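Local atomic coordinates of putative isomerase YbhH (Escherichia coli, PDB entry 6OTV), a protein that belongs to the PrpF family and probably acts as an isomerase, although its exact reaction and substrate are not assigned. Residues 261-266 against 298-303; 284-289 against 317-322; 190-193 against 197-200; 206-211 against 221-226; 265-268 against 273-276. All coordinates share one frame; numbering follows the deposited sequence.

Contact 1: residues 261-266 against 298-303; sequences GAINVR and QIVPSV
V300 is the first residue of the 298-303 loop to meet the other segment, and it does so against two residues at once. Its CB lies 3.4 Å from A262 O, with both methyls near that same oxygen, so one side of the carbonyl is walled by carbon. With CG1 anti to the carbonyl carbon (chi1 -56°), that methyl reaches I263 CG1 at 3.7 Å. The two side chains cross at about a right angle, and CG1 therefore rests against the stem of I263. P301 contributes through its backbone: a water donates to P301 O at 2.8 Å and to A262 O at 2.9 Å, giving the A262 carbonyl a polar partner beside the V300 carbons. The loop follows helix 279-290 and leads into strand 306-312, which runs parallel to strand 263-267. I263 and V265 also touch I285 of that helix, consistent with the strands-around-a-helix architecture of the diaminopimelate epimerase clan. Past S302, V303 turns back to the residue just before the strand and sets CG1 3.8 Å from A262 CB, while also packing on C289. On the far end of the strand, R266 bends back on its own segment. Its NH1 donates to V265 O at 2.8 Å, approaching from 42° above the carbonyl plane, and to N264 OD1 at 3.1 Å through a bent bond of 136°.

Contact 2: residues 284-289 against 317-322; sequences AISSSC and LDVHLS. With EDO (1,2-ethanediol), chain O.
A serine hydroxyl pressed against a valine methyl sets this contact apart: S286 OG lies 3.4 Å from V319 CG1. The S286 torsion (chi1 62°) tucks OG between its backbone N and carbonyl carbon, within reach of the preceding helical turn, where its one proton can be shared between A282 O and I283 O. V319 CB also comes within 4.0 Å of S286 CB. One step along the same strand face, L321 reaches on to S287, with CD1 3.9 Å from S287 CA. That L321 CD1 methyl also approaches S286 O at 3.3 Å, and L321 CD2 stands 4.1 Å from S286 OG. The axes of 284-289 and 317-322 pass 9.2 Å apart at 51°, so this part of the helix runs obliquely over this part of the strand, consistent with the enclosed helix of this fold. Beyond the packed zone, S322 OG shares a hydrogen bond of 3.0 Å with O2 of an ethanediol, probably a crystallisation additive. On the helix, S287 OG bonds to I283 O. With the S286 and S287 hydroxyls both held by helix carbonyls, their polarity is met within the helix, and S286 can pack against the strand much as a small apolar residue would.

Contact 3: residues 190-193 against 197-200; sequences TCID and PVVI
I192 carries CG1 anti to the backbone N (chi1 -172°), and V198 has its CG1 anti to the carbonyl carbon (chi1 -57°). Both torsions bring CG2 into the space between N and carbonyl carbon, and the two CG2 methyls meet at 3.6 Å, the side chains side by side and pointing the same way. The setting is an antiparallel beta hairpin of strands 187-193 and 197-202. Its register is fixed by two hydrogen-bonded pairs: V198 N reaches I192 O at 3.0 Å and I192 N reaches V198 O at 3.2 Å, both almost in line with the carbonyl. In the second pair, I200 N meets T190 O at 2.8 Å, while T190 N bonds to I200 O at 3.1 Å, in the carbonyl plane and on a lone pair. I200 CD1 extends the apolar patch to I192 CG2 at 4.0 Å. V198 and I200 of this face touch A284 and S288 of helix 279-290; C191 and V199, on the other face, touch A234 of helix 221-237. At the turn end, the carboxylate of D193 is held by T171 N, K170 N and T169 OG1, and its OD1 sits 3.5 Å from P197 CG, alongside the proline ring.

Contact 4: residues 206-211 against 221-226; sequences LGKTGY and KALLAR
L206 lays its CB and CD1 against one methyl of L223, CD1, each at 3.8 Å. The contact packs the loop that leaves strand 197-202 onto the first turns of helix 221-237, with the short helix 214-219 in the connection. L223 holds CG anti to its backbone N (chi1 168°), and this torsion together with chi2 turns CD1 to L206 and CD2 to K208. The L206 and L223 side chains cross at about a right angle, so L206 bears on the end of L223 and not along its length. L206 also touches I227 and I230 further along the helix and L253 of strand 250-255, which places it between helix and sheet.

The other methyl of L223, CD2, is taken by K208. A bend at chi2 (-60°) folds the lysine chain so that CG and CE both lean on the same side of L223 CD2, each at 3.9 Å. Its charged end continues to D220, where NZ forms a salt bridge with OD2; the other oxygen of that carboxylate accepts L223 N. The same aspartate therefore ties the lysine and the helix start together. R226 CD approaches L206 CD2 at a looser 4.5 Å, at the exposed margin.

Beyond K208 the loop turns sharply. E212 holds T209 N and G210 N through its two carboxylate oxygens, while G210 O accepts N264 ND2. An ST turn completes the bend: Y211 N donates to T209 OG1 at 3.0 Å, nearly straight at 170°.

Contact 5: residues 265-268 against 273-276; sequences VRYF and CHRA
Y267 O accepts H274 N at 2.6 Å, with an N-H...O angle of 169°, and one step further F268 and C273 form a single backbone bridge. No further bridge follows. Instead a water fills in: it accepts from Y267 N at 2.7 Å and donates to H274 O and A276 O, linking the end of the strand to the returning chain. Among the side chains, F268 pairs with C273 and Y267 with H274. C273 CB lies over one face of the F268 ring, 3.9 Å from CE1. Its sulfur makes an oblique sulfur-aromatic contact, SG standing 4.7 Å from the ring centroid. With SG anti to the backbone N (chi1 -176°), the thiol also reaches R266 CD at 3.9 Å, so C273 is wedged between the phenyl ring and the arginine chain. Y267 and H274 meet obliquely, CD2 to CD2 at 3.8 Å, with planes inclined by 57°, and H274 CB sits at the edge of the tyrosine ring, in its plane. The imidazole is steadied from its own segment, since ND1 accepts A276 N at 2.8 Å. Outside, C273 N bonds to D218 OD1, and F268 touches L224 and I227 of helix 221-237. This is a short reversal after strand 263-267, with an acetate near Y267 and a phosphate near H274; both ions are probably crystallisation components, but such ions often mark a pocket.

How the contacts relate
Following the chain, contact 3 comes first and closes a three-residue turn. Contact 4 follows in series, closing a short loop through helix 214-219. Contacts 1 and 5 then start from strand 263-267 and share V265 and R266. Contact 5 closes at once, within the span of contact 1, which reaches on to 298-303. Contact 2 opens inside that span and ends beyond it, so contacts 1 and 2 cross. Helix 279-290 is the common element, belonging to contact 2 and touched by the segments of contacts 1 and 3. Contact 4 is tied to strand 263-267, for instance by a probable hydrogen bond between Y211 O and R266 NH2.

Contact 1: residues 261-266 against 298-303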
# COMPACT_ATOMS: atom_id res chain seq x y z
N GLY A 261 12.08 1.60 -30.84
CA GLY A 261 11.25 1.38 -29.68
C GLY A 261 10.11 0.41 -29.96
O GLY A 261 10.04 -0.25 -30.99
N ALA A 262 9.18 0.36 -29.01
CA ALA A 262 8.02 -0.52 -29.12
C ALA A 262 6.85 0.11 -29.85
O ALA A 262 6.08 -0.60 -30.51
CB ALA A 262 7.56 -0.98 -27.73
N ILE A 263 6.69 1.43 -29.76
CA ILE A 263 5.52 2.10 -30.30
C ILE A 263 5.79 3.60 -30.34
O ILE A 263 6.64 4.11 -29.59
CB ILE A 263 4.27 1.76 -29.44
CG1 ILE A 263 2.98 2.23 -30.10
CG2 ILE A 263 4.41 2.35 -28.05
CD1 ILE A 263 1.73 1.72 -29.40
N ASN A 264 5.09 4.30 -31.22
CA ASN A 264 5.14 5.76 -31.31
C ASN A 264 3.76 6.31 -30.99
O ASN A 264 2.75 5.76 -31.43
CB ASN A 264 5.60 6.21 -32.70
CG ASN A 264 5.41 7.69 -32.92
OD1 ASN A 264 6.19 8.51 -32.43
ND2 ASN A 264 4.38 8.05 -33.67
N VAL A 265 3.71 7.40 -30.23
CA VAL A 265 2.43 7.92 -29.75
C VAL A 265 2.36 9.42 -29.97
O VAL A 265 3.37 10.12 -30.07
CB VAL A 265 2.18 7.59 -28.26
CG1 VAL A 265 2.28 6.09 -28.00
CG2 VAL A 265 3.15 8.36 -27.36
N ARG A 266 1.12 9.91 -30.07
CA ARG A 266 0.81 11.33 -30.05
C ARG A 266 -0.25 11.53 -28.97
O ARG A 266 -1.38 11.07 -29.11
CB ARG A 266 0.31 11.83 -31.41
CG ARG A 266 1.40 11.88 -32.48
CD ARG A 266 2.51 12.84 -32.07
NE ARG A 266 3.58 12.92 -33.06
CZ ARG A 266 4.68 12.17 -33.04
NH1 ARG A 266 4.86 11.26 -32.09
NH2 ARG A 266 5.60 12.31 -33.99
N GLN A 298 -2.67 -5.03 -33.01
CA GLN A 298 -2.86 -4.94 -34.45
C GLN A 298 -2.00 -3.87 -35.10
O GLN A 298 -2.05 -3.71 -36.32
CB GLN A 298 -4.33 -4.65 -34.78
CG GLN A 298 -5.34 -5.53 -34.07
CD GLN A 298 -6.77 -5.13 -34.38
OE1 GLN A 298 -7.01 -4.20 -35.16
NE2 GLN A 298 -7.72 -5.84 -33.79
N ILE A 299 -1.21 -3.13 -34.32
CA ILE A 299 -0.44 -1.99 -34.81
C ILE A 299 1.06 -2.24 -34.71
O ILE A 299 1.80 -2.01 -35.67
CB ILE A 299 -0.83 -0.69 -34.07
CG1 ILE A 299 -2.35 -0.49 -34.11
CG2 ILE A 299 -0.11 0.51 -34.67
CD1 ILE A 299 -2.94 -0.50 -35.50
N VAL A 300 1.52 -2.72 -33.57
CA VAL A 300 2.95 -2.90 -33.32
C VAL A 300 3.18 -4.37 -33.00
O VAL A 300 2.27 -5.09 -32.56
CB VAL A 300 3.45 -1.98 -32.19
CG1 VAL A 300 3.14 -0.53 -32.51
CG2 VAL A 300 2.85 -2.38 -30.85
N PRO A 301 4.41 -4.86 -33.21
CA PRO A 301 4.72 -6.24 -32.83
C PRO A 301 4.61 -6.45 -31.33
O PRO A 301 4.67 -5.51 -30.53
CB PRO A 301 6.17 -6.43 -33.31
CG PRO A 301 6.38 -5.36 -34.33
CD PRO A 301 5.54 -4.21 -33.88
N SER A 302 4.45 -7.72 -30.94
CA SER A 302 4.32 -8.06 -29.53
C SER A 302 5.61 -7.73 -28.78
O SER A 302 6.71 -7.82 -29.32
CB SER A 302 3.99 -9.54 -29.38
OG SER A 302 5.02 -10.35 -29.91
N VAL A 303 5.45 -7.35 -27.51
CA VAL A 303 6.58 -6.90 -26.70
C VAL A 303 6.79 -7.83 -25.52
O VAL A 303 7.93 -8.01 -25.06
CB VAL A 303 6.37 -5.45 -26.23
CG1 VAL A 303 6.26 -4.51 -27.43
CG2 VAL A 303 5.12 -5.34 -25.36
O HOH W 1 6.66 -3.49 -30.54

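Contact 2: residues 284-289 against 317-322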
# COMPACT_ATOMS: atom_id res chain seq x y z
N ALA A 284 -0.26 3.72 -19.34
CA ALA A 284 -1.43 3.16 -20.01
C ALA A 284 -1.06 2.53 -21.35
O ALA A 284 -1.49 1.41 -21.66
CB ALA A 284 -2.49 4.24 -20.19
N ILE A 285 -0.27 3.24 -22.15
CA ILE A 285 0.08 2.75 -23.48
C ILE A 285 0.94 1.50 -23.38
O ILE A 285 0.71 0.51 -24.09
CB ILE A 285 0.79 3.85 -24.29
CG1 ILE A 285 -0.14 5.05 -24.46
CG2 ILE A 285 1.24 3.32 -25.64
CD1 ILE A 285 0.60 6.34 -24.70
N SER A 286 1.96 1.52 -22.51
CA SER A 286 2.80 0.34 -22.35
C SER A 286 2.00 -0.85 -21.85
O SER A 286 2.26 -2.00 -22.25
CB SER A 286 3.96 0.65 -21.39
OG SER A 286 3.47 0.98 -20.10
N SER A 287 1.00 -0.60 -21.00
CA SER A 287 0.15 -1.69 -20.51
C SER A 287 -0.64 -2.33 -21.65
O SER A 287 -0.74 -3.56 -21.72
CB SER A 287 -0.81 -1.16 -19.44
OG SER A 287 -0.10 -0.71 -18.30
N SER A 288 -1.21 -1.52 -22.54
CA SER A 288 -1.94 -2.07 -23.67
C SER A 288 -1.03 -2.90 -24.57
O SER A 288 -1.50 -3.84 -25.22
CB SER A 288 -2.60 -0.96 -24.47
OG SER A 288 -1.64 -0.16 -25.13
N CYS A 289 0.27 -2.57 -24.62
CA CYS A 289 1.20 -3.40 -25.38
C CYS A 289 1.35 -4.79 -24.79
O CYS A 289 1.56 -5.76 -25.52
CB CYS A 289 2.57 -2.72 -25.46
SG CYS A 289 2.62 -1.20 -26.44
N LEU A 317 10.71 7.09 -24.00
CA LEU A 317 10.62 6.83 -22.57
C LEU A 317 10.54 5.33 -22.34
O LEU A 317 9.77 4.64 -23.00
CB LEU A 317 9.40 7.54 -21.96
CG LEU A 317 9.30 7.70 -20.45
CD1 LEU A 317 8.46 6.61 -19.84
CD2 LEU A 317 10.68 7.73 -19.80
N ASP A 318 11.36 4.83 -21.41
CA ASP A 318 11.37 3.41 -21.06
C ASP A 318 10.41 3.15 -19.90
O ASP A 318 10.49 3.82 -18.87
CB ASP A 318 12.78 2.95 -20.69
CG ASP A 318 13.66 2.72 -21.91
OD1 ASP A 318 13.17 2.14 -22.90
OD2 ASP A 318 14.84 3.11 -21.86
N VAL A 319 9.51 2.19 -20.08
CA VAL A 319 8.62 1.74 -19.03
C VAL A 319 8.88 0.26 -18.80
O VAL A 319 8.83 -0.54 -19.75
CB VAL A 319 7.14 1.97 -19.37
CG1 VAL A 319 6.25 1.54 -18.20
CG2 VAL A 319 6.88 3.42 -19.74
N HIS A 320 9.19 -0.11 -17.56
CA HIS A 320 9.38 -1.51 -17.20
C HIS A 320 8.07 -2.06 -16.66
O HIS A 320 7.51 -1.52 -15.70
CB HIS A 320 10.49 -1.66 -16.16
CG HIS A 320 10.79 -3.08 -15.80
ND1 HIS A 320 10.31 -3.68 -14.65
CD2 HIS A 320 11.50 -4.04 -16.45
CE1 HIS A 320 10.72 -4.93 -14.60
NE2 HIS A 320 11.44 -5.17 -15.69
N LEU A 321 7.57 -3.11 -17.29
CA LEU A 321 6.36 -3.79 -16.87
C LEU A 321 6.70 -5.11 -16.20
O LEU A 321 7.76 -5.71 -16.43
CB LEU A 321 5.43 -4.03 -18.06
CG LEU A 321 4.66 -2.82 -18.59
CD1 LEU A 321 3.58 -3.27 -19.54
CD2 LEU A 321 4.07 -2.03 -17.44
N SER A 322 5.77 -5.58 -15.37
CA SER A 322 5.96 -6.77 -14.55
C SER A 322 4.61 -7.19 -14.01
O SER A 322 3.76 -6.35 -13.71
CB SER A 322 6.95 -6.50 -13.41
OG SER A 322 6.83 -7.47 -12.38
C1 EDO O . 2.87 -7.98 -8.74
O1 EDO O . 2.04 -8.30 -9.87
C2 EDO O . 3.97 -6.99 -9.14
O2 EDO O . 4.90 -7.62 -10.03

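Contact 3: residues 190-193 against 197-200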
# COMPACT_ATOMS: atom_id res chain seq x y z
N THR A 190 -9.08 1.16 -28.26
CA THR A 190 -8.99 0.45 -26.99
C THR A 190 -9.17 1.45 -25.85
O THR A 190 -8.47 2.46 -25.79
CB THR A 190 -7.66 -0.28 -26.84
OG1 THR A 190 -7.68 -1.47 -27.64
CG2 THR A 190 -7.42 -0.66 -25.39
N CYS A 191 -10.12 1.16 -24.97
CA CYS A 191 -10.37 1.97 -23.79
C CYS A 191 -9.75 1.27 -22.58
O CYS A 191 -10.16 0.16 -22.23
CB CYS A 191 -11.87 2.19 -23.58
SG CYS A 191 -12.67 3.05 -24.95
N ILE A 192 -8.76 1.92 -21.97
CA ILE A 192 -8.03 1.34 -20.85
C ILE A 192 -7.81 2.41 -19.79
O ILE A 192 -7.62 3.59 -20.11
CB ILE A 192 -6.70 0.70 -21.31
CG1 ILE A 192 -6.04 -0.08 -20.17
CG2 ILE A 192 -5.76 1.75 -21.86
CD1 ILE A 192 -4.81 -0.85 -20.60
N ASP A 193 -7.85 1.99 -18.53
CA ASP A 193 -7.68 2.86 -17.37
C ASP A 193 -6.50 2.32 -16.57
O ASP A 193 -6.67 1.51 -15.66
CB ASP A 193 -8.96 2.92 -16.54
CG ASP A 193 -8.91 3.97 -15.45
OD1 ASP A 193 -7.94 4.76 -15.40
OD2 ASP A 193 -9.86 4.02 -14.64
N PRO A 197 -7.07 7.28 -17.60
CA PRO A 197 -8.03 6.82 -18.61
C PRO A 197 -7.65 7.37 -19.98
O PRO A 197 -7.58 8.58 -20.17
CB PRO A 197 -9.37 7.39 -18.12
CG PRO A 197 -9.13 7.77 -16.69
CD PRO A 197 -7.69 8.15 -16.60
N VAL A 198 -7.39 6.47 -20.93
CA VAL A 198 -7.03 6.86 -22.28
C VAL A 198 -7.83 6.03 -23.27
O VAL A 198 -8.29 4.93 -22.97
CB VAL A 198 -5.51 6.70 -22.57
CG1 VAL A 198 -4.68 7.50 -21.57
CG2 VAL A 198 -5.12 5.23 -22.56
N VAL A 199 -8.01 6.59 -24.47
CA VAL A 199 -8.58 5.87 -25.60
C VAL A 199 -7.50 5.80 -26.67
O VAL A 199 -7.03 6.83 -27.17
CB VAL A 199 -9.87 6.54 -26.12
CG1 VAL A 199 -9.71 8.05 -26.18
CG2 VAL A 199 -10.25 5.97 -27.48
N ILE A 200 -7.10 4.58 -27.01
CA ILE A 200 -5.97 4.35 -27.90
C ILE A 200 -6.51 4.20 -29.32
O ILE A 200 -7.30 3.29 -29.60
CB ILE A 200 -5.17 3.11 -27.47
CG1 ILE A 200 -4.58 3.36 -26.08
CG2 ILE A 200 -4.10 2.78 -28.48
CD1 ILE A 200 -4.01 2.14 -25.43

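Contact 4: residues 206-211 against 221-226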
# COMPACT_ATOMS: atom_id res chain seq x y z
N LEU A 206 -7.24 7.48 -38.88
CA LEU A 206 -7.69 8.86 -39.01
C LEU A 206 -6.95 9.60 -40.12
O LEU A 206 -6.94 10.83 -40.15
CB LEU A 206 -7.53 9.60 -37.69
CG LEU A 206 -8.31 9.04 -36.50
CD1 LEU A 206 -8.22 9.99 -35.31
CD2 LEU A 206 -9.77 8.78 -36.87
N GLY A 207 -6.32 8.86 -41.04
CA GLY A 207 -5.64 9.48 -42.16
C GLY A 207 -4.32 10.13 -41.81
O GLY A 207 -3.86 11.01 -42.55
N LYS A 208 -3.69 9.73 -40.71
CA LYS A 208 -2.44 10.30 -40.26
C LYS A 208 -1.38 9.22 -40.16
O LYS A 208 -1.68 8.06 -39.87
CB LYS A 208 -2.60 11.01 -38.91
CG LYS A 208 -3.42 12.28 -38.98
CD LYS A 208 -2.75 13.28 -39.91
CE LYS A 208 -3.59 14.53 -40.06
NZ LYS A 208 -2.92 15.55 -40.91
N THR A 209 -0.12 9.60 -40.42
CA THR A 209 0.98 8.67 -40.21
C THR A 209 1.23 8.44 -38.73
O THR A 209 1.62 7.34 -38.33
CB THR A 209 2.25 9.19 -40.87
OG1 THR A 209 2.75 10.31 -40.12
CG2 THR A 209 1.98 9.62 -42.30
N GLY A 210 1.01 9.46 -37.90
CA GLY A 210 1.34 9.42 -36.50
C GLY A 210 2.69 10.02 -36.17
O GLY A 210 3.03 10.13 -34.98
N TYR A 211 3.46 10.42 -37.17
CA TYR A 211 4.78 11.00 -36.95
C TYR A 211 4.80 12.50 -37.17
O TYR A 211 5.87 13.12 -37.13
CB TYR A 211 5.81 10.31 -37.86
CG TYR A 211 5.74 8.80 -37.77
CD1 TYR A 211 6.25 8.13 -36.67
CD2 TYR A 211 5.16 8.05 -38.78
CE1 TYR A 211 6.19 6.75 -36.58
CE2 TYR A 211 5.09 6.67 -38.70
CZ TYR A 211 5.61 6.03 -37.60
OH TYR A 211 5.54 4.66 -37.51
N LYS A 221 -7.79 20.91 -38.11
CA LYS A 221 -9.02 21.02 -37.34
C LYS A 221 -10.00 19.89 -37.67
O LYS A 221 -10.82 19.52 -36.82
CB LYS A 221 -9.68 22.38 -37.59
CG LYS A 221 -9.40 23.40 -36.49
CD LYS A 221 -7.90 23.64 -36.31
CE LYS A 221 -7.61 24.49 -35.08
NZ LYS A 221 -8.04 23.82 -33.83
N ALA A 222 -9.92 19.34 -38.88
CA ALA A 222 -10.76 18.19 -39.21
C ALA A 222 -10.33 16.95 -38.42
O ALA A 222 -11.18 16.15 -38.02
CB ALA A 222 -10.71 17.92 -40.71
N LEU A 223 -9.03 16.79 -38.18
CA LEU A 223 -8.55 15.69 -37.35
C LEU A 223 -8.99 15.86 -35.90
O LEU A 223 -9.45 14.90 -35.27
CB LEU A 223 -7.03 15.57 -37.44
CG LEU A 223 -6.37 14.66 -36.40
CD1 LEU A 223 -6.78 13.20 -36.61
CD2 LEU A 223 -4.86 14.81 -36.42
N LEU A 224 -8.85 17.07 -35.36
CA LEU A 224 -9.25 17.32 -33.98
C LEU A 224 -10.74 17.10 -33.79
O LEU A 224 -11.17 16.72 -32.69
CB LEU A 224 -8.87 18.75 -33.58
CG LEU A 224 -7.39 19.11 -33.71
CD1 LEU A 224 -7.14 20.52 -33.20
CD2 LEU A 224 -6.51 18.11 -32.97
N ALA A 225 -11.54 17.32 -34.83
CA ALA A 225 -12.97 17.03 -34.74
C ALA A 225 -13.22 15.52 -34.70
O ALA A 225 -14.02 15.04 -33.89
CB ALA A 225 -13.72 17.67 -35.90
N ARG A 226 -12.55 14.77 -35.58
CA ARG A 226 -12.71 13.32 -35.58
C ARG A 226 -12.23 12.70 -34.27
O ARG A 226 -12.80 11.72 -33.80
CB ARG A 226 -11.96 12.71 -36.76
CG ARG A 226 -12.77 12.68 -38.05
CD ARG A 226 -12.04 11.92 -39.15
NE ARG A 226 -12.95 11.51 -40.22
CZ ARG A 226 -13.26 12.27 -41.27
NH1 ARG A 226 -12.74 13.48 -41.40
NH2 ARG A 226 -14.10 11.81 -42.19

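Contact 5: residues 265-268 against 273-276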
# COMPACT_ATOMS: atom_id res chain seq x y z
N VAL A 265 3.71 7.40 -30.23
CA VAL A 265 2.43 7.92 -29.75
C VAL A 265 2.36 9.42 -29.97
O VAL A 265 3.37 10.12 -30.07
CB VAL A 265 2.18 7.59 -28.26
CG1 VAL A 265 2.28 6.09 -28.00
CG2 VAL A 265 3.15 8.36 -27.36
N ARG A 266 1.12 9.91 -30.07
CA ARG A 266 0.81 11.33 -30.05
C ARG A 266 -0.25 11.53 -28.97
O ARG A 266 -1.38 11.07 -29.11
CB ARG A 266 0.31 11.83 -31.41
CG ARG A 266 1.40 11.88 -32.48
CD ARG A 266 2.51 12.84 -32.07
NE ARG A 266 3.58 12.92 -33.06
CZ ARG A 266 4.68 12.17 -33.04
NH1 ARG A 266 4.86 11.26 -32.09
NH2 ARG A 266 5.60 12.31 -33.99
N TYR A 267 0.13 12.22 -27.89
CA TYR A 267 -0.66 12.29 -26.67
C TYR A 267 -1.47 13.58 -26.65
O TYR A 267 -0.90 14.67 -26.64
CB TYR A 267 0.27 12.21 -25.45
CG TYR A 267 -0.41 12.05 -24.11
CD1 TYR A 267 -0.99 10.84 -23.74
CD2 TYR A 267 -0.45 13.09 -23.19
CE1 TYR A 267 -1.60 10.68 -22.50
CE2 TYR A 267 -1.05 12.95 -21.96
CZ TYR A 267 -1.63 11.74 -21.62
OH TYR A 267 -2.23 11.59 -20.39
N PHE A 268 -2.79 13.46 -26.65
CA PHE A 268 -3.67 14.62 -26.65
C PHE A 268 -4.21 14.89 -25.25
O PHE A 268 -4.56 13.96 -24.51
CB PHE A 268 -4.82 14.42 -27.64
CG PHE A 268 -4.40 14.58 -29.08
CD1 PHE A 268 -4.49 15.81 -29.71
CD2 PHE A 268 -3.88 13.50 -29.79
CE1 PHE A 268 -4.09 15.96 -31.03
CE2 PHE A 268 -3.48 13.65 -31.11
CZ PHE A 268 -3.59 14.88 -31.72
N CYS A 273 -1.99 18.56 -28.77
CA CYS A 273 -1.02 17.47 -28.81
C CYS A 273 0.14 17.78 -27.86
O CYS A 273 0.78 18.83 -27.98
CB CYS A 273 -0.51 17.25 -30.24
SG CYS A 273 0.62 15.84 -30.41
N HIS A 274 0.39 16.87 -26.93
CA HIS A 274 1.51 17.00 -26.01
C HIS A 274 2.83 17.03 -26.79
O HIS A 274 3.03 16.25 -27.73
CB HIS A 274 1.50 15.83 -25.02
CG HIS A 274 2.24 16.08 -23.74
ND1 HIS A 274 3.57 16.47 -23.70
CD2 HIS A 274 1.85 15.96 -22.45
CE1 HIS A 274 3.95 16.60 -22.44
NE2 HIS A 274 2.93 16.29 -21.66
N ARG A 275 3.72 17.95 -26.41
CA ARG A 275 5.03 18.03 -27.04
C ARG A 275 5.90 16.83 -26.70
O ARG A 275 6.85 16.53 -27.44
CB ARG A 275 5.74 19.32 -26.62
CG ARG A 275 4.93 20.58 -26.89
CD ARG A 275 5.32 21.22 -28.22
NE ARG A 275 6.42 22.18 -28.06
CZ ARG A 275 7.70 21.89 -28.24
NH1 ARG A 275 8.07 20.66 -28.58
NH2 ARG A 275 8.63 22.83 -28.08
N ALA A 276 5.62 16.14 -25.60
CA ALA A 276 6.31 14.92 -25.23
C ALA A 276 5.30 13.84 -24.89
O ALA A 276 4.51 13.43 -25.76
CB ALA A 276 7.26 15.16 -24.05
O HOH W 2 2.39 13.62 -27.77